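Local coordinates for putative glutathione-regulated potassium-efflux system protein KefB (Vibrio parahaemolyticus RIMD 2210633, PDB 3C85) that probably works as a potassium-efflux antiporter of the CPA2 family, of which this chain is the TrkA-N domain, seen to bind AMP, at residues A[39-44]-A[105-110]; A[109-114]-A[133-138]. All blocks are in the same frame, centred on the assembly; numbering follows the deposited sequence.

Interaction 1 (A[39-44]-A[105-110]); sequences HAQVLI and HVKLVL
The backbone of Gln-41 makes the first grip between segments 39-44 and 105-110, because its carbonyl oxygen takes two N-H groups at once. Lys-107 N reaches Gln-41 O at 2.8 Å from above the carbonyl plane, whereas Leu-108 N approaches the same Gln-41 O at 3.2 Å, nearly along the C=O axis and with a more bent hydrogen bond (145° at the hydrogen). From there the strands run parallel. Leu-43 N donates to Leu-108 O at 2.9 Å, and Leu-43 O accepts from Leu-110 N at 2.9 Å, so Leu-43 is bonded to both neighbours of its partner Val-109.

Strand side chains follow this register on two faces of the sheet. On one, CG1 of Val-42, anti to its backbone N (chi1 -178°), crosses obliquely to meet CG of Leu-110 at 4.2 Å, while Ile-44 and Leu-110 lie side by side, CG1 against CD1. On the other, CB of Leu-43 touches CG2 of Val-109, and from the same side CG1 of Val-106 reaches it out of the loop leading into the strand, each methyl 4.2 Å from Leu-43 CB. Ahead of the strands, where the two loops run together, a water donates to Ala-40 O (2.7 Å) and accepts a weak bond from His-105 N. The extended chains of Gln-41 and Lys-107 run alongside each other, and Lys-107 NZ is hydrogen-bonded to the carbonyl oxygen of Gln-178 of the second subunit.

In the next shell, helix 49-62 covers the Val-42, Ile-44 and Leu-110 face through Leu-58, Tyr-55 and Ala-54. Strand 66-70 pairs with the other edge of strand 42-45. The pairing of first strand with fourth is the central crossover point of a parallel sheet of order 3-2-1-4-5-6, the Rossmann fold, here that of the TrkA-N domain.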
loop_
_atom_site.group_PDB
_atom_site.type_symbol
_atom_site.label_atom_id
_atom_site.label_comp_id
_atom_site.label_asym_id
_atom_site.label_seq_id
_atom_site.Cartn_x
_atom_site.Cartn_y
_atom_site.Cartn_z
ATOM N N HIS A 39 -12.870 20.919 14.135
ATOM C CA HIS A 39 -11.449 21.241 13.905
ATOM C C HIS A 39 -10.703 20.376 12.879
ATOM O O HIS A 39 -9.480 20.587 12.669
ATOM C CB HIS A 39 -10.665 21.187 15.213
ATOM C CG HIS A 39 -11.189 22.098 16.277
ATOM N ND1 HIS A 39 -10.903 23.444 16.304
ATOM C CD2 HIS A 39 -11.941 21.849 17.373
ATOM C CE1 HIS A 39 -11.477 23.992 17.359
ATOM N NE2 HIS A 39 -12.121 23.045 18.019
ATOM N N ALA A 40 -11.403 19.448 12.223
ATOM C CA ALA A 40 -10.759 18.498 11.288
ATOM C C ALA A 40 -10.045 19.244 10.168
ATOM O O ALA A 40 -10.609 20.161 9.565
ATOM C CB ALA A 40 -11.800 17.515 10.701
ATOM N N GLN A 41 -8.794 18.862 9.913
ATOM C CA GLN A 41 -7.992 19.466 8.870
ATOM C C GLN A 41 -7.891 18.531 7.664
ATOM O O GLN A 41 -7.510 18.963 6.569
ATOM C CB GLN A 41 -6.613 19.759 9.406
ATOM C CG GLN A 41 -6.596 20.860 10.476
ATOM C CD GLN A 41 -5.213 21.131 10.986
ATOM O OE1 GLN A 41 -4.811 20.652 12.060
ATOM N NE2 GLN A 41 -4.476 21.912 10.247
ATOM N N VAL A 42 -8.234 17.249 7.866
ATOM C CA VAL A 42 -8.193 16.229 6.798
ATOM C C VAL A 42 -9.575 15.590 6.754
ATOM O O VAL A 42 -10.102 15.235 7.794
ATOM C CB VAL A 42 -7.112 15.119 7.062
ATOM C CG1 VAL A 42 -7.060 14.111 5.902
ATOM C CG2 VAL A 42 -5.719 15.743 7.250
ATOM N N LEU A 43 -10.171 15.502 5.568
ATOM C CA LEU A 43 -11.389 14.733 5.369
ATOM C C LEU A 43 -10.968 13.458 4.647
ATOM O O LEU A 43 -10.305 13.539 3.603
ATOM C CB LEU A 43 -12.339 15.516 4.494
ATOM C CG LEU A 43 -13.816 15.262 4.417
ATOM C CD1 LEU A 43 -14.501 15.160 5.799
ATOM C CD2 LEU A 43 -14.368 16.489 3.670
ATOM N N ILE A 44 -11.292 12.291 5.200
ATOM C CA ILE A 44 -10.918 11.018 4.528
ATOM C C ILE A 44 -12.197 10.370 4.006
ATOM O O ILE A 44 -13.041 9.955 4.751
ATOM C CB ILE A 44 -10.152 10.064 5.455
ATOM C CG1 ILE A 44 -8.900 10.802 6.004
ATOM C CG2 ILE A 44 -9.778 8.753 4.710
ATOM C CD1 ILE A 44 -8.112 9.969 6.980
ATOM N N HIS A 105 -11.675 24.133 8.848
ATOM C CA HIS A 105 -10.301 24.161 8.611
ATOM C C HIS A 105 -9.802 23.069 7.641
ATOM O O HIS A 105 -8.659 22.768 7.707
ATOM C CB HIS A 105 -9.667 23.987 9.963
ATOM C CG HIS A 105 -10.357 24.736 11.035
ATOM N ND1 HIS A 105 -9.692 25.577 11.888
ATOM C CD2 HIS A 105 -11.655 24.780 11.395
ATOM C CE1 HIS A 105 -10.552 26.105 12.736
ATOM N NE2 HIS A 105 -11.751 25.643 12.453
ATOM N N VAL A 106 -10.638 22.507 6.755
ATOM C CA VAL A 106 -10.164 21.319 5.963
ATOM C C VAL A 106 -9.167 21.740 4.895
ATOM O O VAL A 106 -9.534 22.511 4.001
ATOM C CB VAL A 106 -11.349 20.543 5.301
ATOM C CG1 VAL A 106 -10.845 19.417 4.342
ATOM C CG2 VAL A 106 -12.222 19.907 6.337
ATOM N N LYS A 107 -7.924 21.246 4.988
ATOM C CA LYS A 107 -6.798 21.635 4.103
ATOM C C LYS A 107 -6.427 20.523 3.148
ATOM O O LYS A 107 -5.711 20.749 2.160
ATOM C CB LYS A 107 -5.521 21.943 4.912
ATOM C CG LYS A 107 -5.611 23.154 5.770
ATOM C CD LYS A 107 -4.321 23.388 6.509
ATOM C CE LYS A 107 -4.468 24.631 7.384
ATOM N NZ LYS A 107 -3.209 24.889 8.145
ATOM N N LEU A 108 -6.896 19.318 3.472
ATOM C CA LEU A 108 -6.596 18.126 2.708
ATOM C C LEU A 108 -7.766 17.152 2.680
ATOM O O LEU A 108 -8.383 16.844 3.718
ATOM C CB LEU A 108 -5.332 17.459 3.255
ATOM C CG LEU A 108 -4.937 16.136 2.573
ATOM C CD1 LEU A 108 -4.534 16.355 1.071
ATOM C CD2 LEU A 108 -3.835 15.408 3.395
ATOM N N VAL A 109 -8.120 16.714 1.478
ATOM C CA VAL A 109 -9.103 15.663 1.319
ATOM C C VAL A 109 -8.393 14.439 0.715
ATOM O O VAL A 109 -7.677 14.576 -0.292
ATOM C CB VAL A 109 -10.294 16.080 0.420
ATOM C CG1 VAL A 109 -11.254 14.885 0.277
ATOM C CG2 VAL A 109 -11.014 17.314 0.982
ATOM N N LEU A 110 -8.577 13.259 1.333
ATOM C CA LEU A 110 -8.081 11.979 0.777
ATOM C C LEU A 110 -9.218 11.196 0.137
ATOM O O LEU A 110 -10.213 10.918 0.783
ATOM C CB LEU A 110 -7.406 11.114 1.842
ATOM C CG LEU A 110 -6.202 11.783 2.541
ATOM C CD1 LEU A 110 -5.537 10.760 3.489
ATOM C CD2 LEU A 110 -5.173 12.288 1.530
HETATM O O HOH W 1 -12.952 21.403 9.803
#

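Interaction 2 (A[109-114]-A[133-138]); sequences VLLAMP and GQIAAI
A beta-alpha-beta unit of the Rossmann fold, strand 108-111, helix 116-128 and strand 134-139, closes here as its two strands pair in parallel, the axes of the segments 109-111 and 134-138 approaching to 4.7 Å and inclined at 19°. Three backbone bonds hold them: Val-109 N to Gln-134 O in the carbonyl plane, Ala-136 N to Val-109 O at 2.9 Å, and Leu-111 N to Ala-136 O at 2.8 Å, the straightest at 172°.

Leu-111 carries the apolar contact beneath the crossover helix. With CG anti to its carbonyl carbon (chi1 -56°), it crosses Ile-135 obliquely, its CG 4.0 Å from Ile-135 CG2, and its CB lies 4.1 Å from CB of Ala-137. Leu-123 and Leu-126 of helix 116-128 cover Ile-135 on this face. On the reverse face, CD2 of Leu-110 rests 3.9 Å from CB of Ala-136, where Val-171 of the second subunit packs against the alanine.

Past Leu-111 the strands part, and direct pairing gives way to a water that donates to Leu-111 O at 2.7 Å and accepts from Ile-138 N at 2.9 Å.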
loop_
_atom_site.group_PDB
_atom_site.type_symbol
_atom_site.label_atom_id
_atom_site.label_comp_id
_atom_site.label_asym_id
_atom_site.label_seq_id
_atom_site.Cartn_x
_atom_site.Cartn_y
_atom_site.Cartn_z
ATOM N N VAL A 109 -8.120 16.714 1.478
ATOM C CA VAL A 109 -9.103 15.663 1.319
ATOM C C VAL A 109 -8.393 14.439 0.715
ATOM O O VAL A 109 -7.677 14.576 -0.292
ATOM C CB VAL A 109 -10.294 16.080 0.420
ATOM C CG1 VAL A 109 -11.254 14.885 0.277
ATOM C CG2 VAL A 109 -11.014 17.314 0.982
ATOM N N LEU A 110 -8.577 13.259 1.333
ATOM C CA LEU A 110 -8.081 11.979 0.777
ATOM C C LEU A 110 -9.218 11.196 0.137
ATOM O O LEU A 110 -10.213 10.918 0.783
ATOM C CB LEU A 110 -7.406 11.114 1.842
ATOM C CG LEU A 110 -6.202 11.783 2.541
ATOM C CD1 LEU A 110 -5.537 10.760 3.489
ATOM C CD2 LEU A 110 -5.173 12.288 1.530
ATOM N N LEU A 111 -9.111 10.896 -1.132
ATOM C CA LEU A 111 -10.110 10.136 -1.811
ATOM C C LEU A 111 -9.777 8.629 -1.724
ATOM O O LEU A 111 -8.917 8.151 -2.387
ATOM C CB LEU A 111 -10.225 10.581 -3.251
ATOM C CG LEU A 111 -10.509 12.051 -3.540
ATOM C CD1 LEU A 111 -10.656 12.248 -5.030
ATOM C CD2 LEU A 111 -11.710 12.414 -2.843
ATOM N N ALA A 112 -10.479 7.925 -0.857
ATOM C CA ALA A 112 -10.188 6.546 -0.523
ATOM C C ALA A 112 -11.407 5.645 -0.582
ATOM O O ALA A 112 -11.557 4.759 0.200
ATOM C CB ALA A 112 -9.563 6.469 0.770
HETATM N N MSE A 113 -12.295 5.947 -1.523
HETATM C CA MSE A 113 -13.511 5.173 -1.708
HETATM C C MSE A 113 -13.140 3.810 -2.264
HETATM O O MSE A 113 -12.026 3.614 -2.748
HETATM C CB MSE A 113 -14.467 5.891 -2.661
HETATM C CG MSE A 113 -14.651 7.369 -2.360
HETATM SE SE MSE A 113 -16.119 7.708 -1.122
HETATM C CE MSE A 113 -17.267 8.761 -2.295
ATOM N N PRO A 114 -14.069 2.866 -2.193
ATOM C CA PRO A 114 -13.782 1.527 -2.660
ATOM C C PRO A 114 -14.060 1.317 -4.131
ATOM O O PRO A 114 -13.641 0.352 -4.667
ATOM C CB PRO A 114 -14.716 0.673 -1.811
ATOM C CG PRO A 114 -15.770 1.460 -1.524
ATOM C CD PRO A 114 -15.372 2.888 -1.551
ATOM N N GLY A 133 -8.745 23.540 -0.531
ATOM C CA GLY A 133 -7.468 22.980 -0.215
ATOM C C GLY A 133 -7.000 21.974 -1.234
ATOM O O GLY A 133 -7.342 22.030 -2.378
ATOM N N GLN A 134 -6.193 21.056 -0.757
ATOM C CA GLN A 134 -5.553 20.073 -1.596
ATOM C C GLN A 134 -6.338 18.771 -1.572
ATOM O O GLN A 134 -7.098 18.532 -0.695
ATOM C CB GLN A 134 -4.109 19.885 -1.162
ATOM C CG GLN A 134 -3.291 21.167 -1.160
ATOM C CD GLN A 134 -1.851 20.961 -0.901
ATOM O OE1 GLN A 134 -1.060 21.024 -1.801
ATOM N NE2 GLN A 134 -1.503 20.721 0.309
ATOM N N ILE A 135 -6.158 17.967 -2.581
ATOM C CA ILE A 135 -6.831 16.704 -2.678
ATOM C C ILE A 135 -5.827 15.670 -3.161
ATOM O O ILE A 135 -5.093 15.922 -4.066
ATOM C CB ILE A 135 -7.936 16.770 -3.668
ATOM C CG1 ILE A 135 -8.926 17.867 -3.328
ATOM C CG2 ILE A 135 -8.590 15.499 -3.789
ATOM C CD1 ILE A 135 -9.875 18.174 -4.430
ATOM N N ALA A 136 -5.821 14.523 -2.517
ATOM C CA ALA A 136 -5.063 13.377 -2.951
ATOM C C ALA A 136 -5.930 12.150 -3.123
ATOM O O ALA A 136 -6.915 11.998 -2.505
ATOM C CB ALA A 136 -3.957 13.111 -2.085
ATOM N N ALA A 137 -5.523 11.303 -4.034
ATOM C CA ALA A 137 -6.310 10.145 -4.461
ATOM C C ALA A 137 -5.436 8.913 -4.619
ATOM O O ALA A 137 -4.197 9.003 -4.772
ATOM C CB ALA A 137 -7.023 10.459 -5.734
ATOM N N ILE A 138 -6.064 7.752 -4.579
ATOM C CA ILE A 138 -5.356 6.508 -4.715
ATOM C C ILE A 138 -6.189 5.649 -5.614
ATOM O O ILE A 138 -7.360 5.673 -5.534
ATOM C CB ILE A 138 -5.110 5.846 -3.353
ATOM C CG1 ILE A 138 -4.003 4.810 -3.398
ATOM C CG2 ILE A 138 -6.366 5.330 -2.756
ATOM C CD1 ILE A 138 -3.494 4.463 -2.086
HETATM O O HOH W 2 -8.899 8.050 -5.109
#

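In the fold
Strand 108-111 is the shared element, bonded to strand 42-45 in interaction 1 and to strand 134-139 in interaction 2, so Val-109 and Leu-110 belong to both. The centres of the two contacts are about 10 Å apart. They also meet directly: Lys-107 O is 3.0 Å from Gln-134 N, a probable hydrogen bond. Together they join three consecutive strands of the six-stranded sheet near the AMP site, empty in this chain. The side chains of Leu-43 and Leu-111 lie about 8 and 7 Å from that of Ala-91, and that of Ile-44 about 8 Å from the side chain of Glu-70; none of the three is among the residues seen to bind AMP. Both interactions also touch the second subunit.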